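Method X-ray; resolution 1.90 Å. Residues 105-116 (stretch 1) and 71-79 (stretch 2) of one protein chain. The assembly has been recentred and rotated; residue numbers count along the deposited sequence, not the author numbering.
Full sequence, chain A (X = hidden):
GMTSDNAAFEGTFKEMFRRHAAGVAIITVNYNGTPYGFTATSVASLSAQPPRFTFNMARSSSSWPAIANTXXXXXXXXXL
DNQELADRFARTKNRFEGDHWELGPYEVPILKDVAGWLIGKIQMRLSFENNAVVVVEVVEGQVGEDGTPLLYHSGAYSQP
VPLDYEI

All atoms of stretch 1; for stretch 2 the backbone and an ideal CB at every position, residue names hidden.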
# COMPACT_ATOMS: atom_id res chain seq x y z
N PRO A 105 3.77 19.58 15.85
CA PRO A 105 3.84 20.58 14.77
C PRO A 105 2.52 20.72 14.04
O PRO A 105 1.86 19.73 13.79
CB PRO A 105 4.88 19.98 13.82
CG PRO A 105 5.81 19.27 14.73
CD PRO A 105 4.93 18.67 15.81
N TYR A 106 2.17 21.97 13.72
CA TYR A 106 0.92 22.32 13.08
C TYR A 106 -0.31 21.81 13.83
O TYR A 106 -1.39 21.66 13.25
CB TYR A 106 0.91 21.82 11.64
CG TYR A 106 2.16 22.14 10.86
CD1 TYR A 106 2.27 23.32 10.14
CD2 TYR A 106 3.23 21.27 10.84
CE1 TYR A 106 3.42 23.61 9.41
CE2 TYR A 106 4.37 21.55 10.12
CZ TYR A 106 4.46 22.72 9.41
OH TYR A 106 5.62 23.00 8.70
N GLU A 107 -0.15 21.52 15.13
CA GLU A 107 -1.24 21.01 15.97
C GLU A 107 -1.72 19.64 15.50
O GLU A 107 -2.85 19.25 15.77
CB GLU A 107 -2.42 21.98 15.97
CG GLU A 107 -2.04 23.40 16.35
CD GLU A 107 -2.19 23.61 17.83
OE1 GLU A 107 -3.34 23.76 18.28
OE2 GLU A 107 -1.15 23.62 18.53
N VAL A 108 -0.88 18.92 14.77
CA VAL A 108 -1.19 17.55 14.37
C VAL A 108 -1.08 16.67 15.62
O VAL A 108 -0.15 16.83 16.45
CB VAL A 108 -0.22 17.06 13.27
CG1 VAL A 108 -0.46 15.56 12.93
CG2 VAL A 108 -0.35 17.93 12.01
N PRO A 109 -2.05 15.73 15.80
CA PRO A 109 -1.90 14.80 16.91
C PRO A 109 -0.83 13.75 16.62
O PRO A 109 -0.90 13.02 15.61
CB PRO A 109 -3.29 14.15 17.00
CG PRO A 109 -4.19 14.96 16.13
CD PRO A 109 -3.30 15.48 15.07
N ILE A 110 0.16 13.72 17.50
CA ILE A 110 1.27 12.80 17.45
C ILE A 110 1.14 11.71 18.54
O ILE A 110 1.05 12.00 19.75
CB ILE A 110 2.66 13.54 17.52
CG1 ILE A 110 2.78 14.56 16.39
CG2 ILE A 110 3.81 12.50 17.40
CD1 ILE A 110 2.84 13.95 14.97
N LEU A 111 1.11 10.46 18.07
CA LEU A 111 1.01 9.30 18.90
C LEU A 111 2.37 8.92 19.38
O LEU A 111 3.31 8.83 18.60
CB LEU A 111 0.45 8.12 18.10
CG LEU A 111 -0.85 8.30 17.33
CD1 LEU A 111 -1.23 6.97 16.64
CD2 LEU A 111 -1.93 8.83 18.26
N LYS A 112 2.46 8.67 20.69
CA LYS A 112 3.68 8.27 21.38
C LYS A 112 4.11 6.86 21.05
O LYS A 112 3.28 6.00 20.71
CB LYS A 112 3.43 8.33 22.88
CG LYS A 112 2.97 9.68 23.39
CD LYS A 112 2.65 9.62 24.89
CE LYS A 112 2.46 11.02 25.46
NZ LYS A 112 1.82 11.06 26.81
N ASP A 113 5.41 6.61 21.17
CA ASP A 113 5.95 5.25 21.21
C ASP A 113 5.77 4.46 19.94
O ASP A 113 5.63 3.26 19.99
CB ASP A 113 5.31 4.44 22.36
CG ASP A 113 5.64 4.98 23.74
OD1 ASP A 113 6.81 5.36 23.97
OD2 ASP A 113 4.72 5.00 24.58
N VAL A 114 5.77 5.13 18.79
CA VAL A 114 5.58 4.44 17.49
C VAL A 114 6.96 4.29 16.84
O VAL A 114 7.96 4.81 17.38
CB VAL A 114 4.58 5.18 16.53
CG1 VAL A 114 3.18 5.22 17.13
CG2 VAL A 114 5.04 6.56 16.19
N ALA A 115 7.02 3.61 15.71
CA ALA A 115 8.28 3.40 14.98
C ALA A 115 8.86 4.71 14.41
O ALA A 115 10.07 4.86 14.20
CB ALA A 115 8.11 2.39 13.86
N GLY A 116 7.95 5.65 14.16
CA GLY A 116 8.27 7.00 13.77
C GLY A 116 7.06 7.59 13.12
O GLY A 116 6.07 6.88 12.87
N UNK A 71 -5.75 20.55 6.24
CA UNK A 71 -4.54 20.40 5.44
C UNK A 71 -3.42 19.56 6.06
O UNK A 71 -2.85 18.71 5.39
CB UNK A 71 -3.99 21.79 5.13
N UNK A 72 -3.07 19.77 7.32
CA UNK A 72 -1.97 19.01 7.93
C UNK A 72 -2.48 17.74 8.57
O UNK A 72 -3.52 17.75 9.22
CB UNK A 72 -1.24 19.86 8.97
N UNK A 73 -1.75 16.66 8.31
CA UNK A 73 -2.00 15.36 8.89
C UNK A 73 -0.69 14.69 9.33
O UNK A 73 0.40 15.08 8.93
CB UNK A 73 -2.75 14.47 7.89
N UNK A 74 -0.82 13.70 10.20
CA UNK A 74 0.31 12.87 10.59
C UNK A 74 0.14 11.45 10.12
O UNK A 74 -0.96 10.94 10.07
CB UNK A 74 0.50 12.90 12.11
N UNK A 75 1.24 10.80 9.76
CA UNK A 75 1.22 9.36 9.60
C UNK A 75 2.23 8.68 10.54
O UNK A 75 3.35 9.16 10.71
CB UNK A 75 1.51 8.99 8.14
N UNK A 76 1.79 7.57 11.15
CA UNK A 76 2.61 6.84 12.13
C UNK A 76 2.85 5.43 11.69
O UNK A 76 1.91 4.69 11.43
CB UNK A 76 1.95 6.84 13.51
N UNK A 77 4.11 5.06 11.57
CA UNK A 77 4.50 3.66 11.28
C UNK A 77 4.54 2.95 12.62
O UNK A 77 4.97 3.52 13.63
CB UNK A 77 5.84 3.56 10.56
N UNK A 78 4.07 1.71 12.61
CA UNK A 78 3.82 0.92 13.80
C UNK A 78 4.76 -0.27 13.86
O UNK A 78 5.10 -0.86 12.84
CB UNK A 78 2.36 0.45 13.84
N UNK A 79 5.19 -0.61 15.07
CA UNK A 79 5.83 -1.89 15.29
C UNK A 79 4.93 -2.86 16.04
O UNK A 79 3.81 -2.56 16.39
CB UNK A 79 7.14 -1.69 16.06

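Position 71 has nothing of stretch 1 within 5.5 Å of its ideal CB, so the choice is open. It is Thr71, which makes no contact here.

At position 72 the strand begins and CA-to-CB points toward stretch 1. The ideal CB sits 3.7 Å from Val108 CG2 and 3.9 Å from Tyr106 CB, with the phenol ring beyond. A flat side chain could lie along that ring; a long aliphatic one could also pack there. The residue is His72. Its ring forms an offset stack with Tyr106, centroids 4.3 Å apart and planes inclined by 10°.

Position 73 points away, and stretch 1 leaves several side chains possible. It is Ile73, whose backbone still touches Val108.

Position 74 points back toward stretch 1, but an ideal CB would stand 2.9 Å from Val108 CG1, a clash. With the backbone as it lies, glycine suits best, although phi/psi of -114/146 would be ordinary for any residue but proline. Gly74 lets Val108 CG1 come within 3.3 Å of Gly74 N.

Position 75 points away again, and stretch 1 sets no demand; the extended backbone is compatible with a beta-branched residue, and it is Val75.

Position 76 faces a roomy site. Val114 CG2, Leu111 CD1 and Gly116 O lie 4.1 to 4.5 Å from the ideal CB, and farther along are the backbone of Ile110 and the amide of Leu111. A leucine-sized or aromatic side chain could fill it, and one with a polar end could meet the backbone. His76 extends its ring into this site. Leu111 CG lies over one face, 3.8 Å from the ring centroid, while Val114 CG2 and Pro109 O approach the edge. His76 NE2 reaches within 3.0 Å of Leu111 N.

Position 77 is held by its backbone, which any residue but proline could supply: its N donates to Gly116 O (3.0 Å), and its O accepts from Ala115 N (2.9 Å). The ideal CB is 4.2 Å from Ala115 CB, favouring an apolar side chain. Selenomethionine Met77 packs its CB 4.1 Å from Ala115 CB, then leads its end away.

Position 78 starts away from stretch 1, so only a side chain long enough to turn back could touch it. Leu78 does, bringing CD2 to 3.8 Å from Val114 CG1.

Position 79 points sideways, its ideal CB 4.7 Å from Ala115 CB, leaving room for a small side chain. Gly79 has none.

Stretch 2, residues 71-79: THIGVHMLG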
# COMPACT_ATOMS: atom_id res chain seq x y z
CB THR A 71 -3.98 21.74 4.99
OG1 THR A 71 -4.88 22.34 4.07
CG2 THR A 71 -2.61 21.56 4.33
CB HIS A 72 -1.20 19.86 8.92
CG HIS A 72 -0.52 21.01 8.24
ND1 HIS A 72 -1.12 22.24 8.10
CD2 HIS A 72 0.63 21.07 7.53
CE1 HIS A 72 -0.33 23.03 7.39
NE2 HIS A 72 0.73 22.34 7.03
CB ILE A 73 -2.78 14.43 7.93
CG1 ILE A 73 -1.92 13.91 6.77
CG2 ILE A 73 -3.99 15.13 7.34
CD1 ILE A 73 -2.67 12.79 5.97
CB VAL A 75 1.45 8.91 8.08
CG1 VAL A 75 2.81 9.26 7.59
CG2 VAL A 75 1.17 7.42 7.91
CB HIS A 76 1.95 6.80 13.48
CG HIS A 76 1.66 8.16 14.02
ND1 HIS A 76 0.66 8.95 13.51
CD2 HIS A 76 2.24 8.86 15.02
CE1 HIS A 76 0.61 10.09 14.19
NE2 HIS A 76 1.57 10.06 15.10
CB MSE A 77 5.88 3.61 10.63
CG MSE A 77 5.84 3.91 9.16
SE MSE A 77 5.30 5.76 8.69
CE MSE A 77 5.59 5.58 6.71
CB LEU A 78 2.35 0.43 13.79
CG LEU A 78 1.28 1.52 13.83
CD1 LEU A 78 -0.09 0.93 14.17
CD2 LEU A 78 1.61 2.62 14.83
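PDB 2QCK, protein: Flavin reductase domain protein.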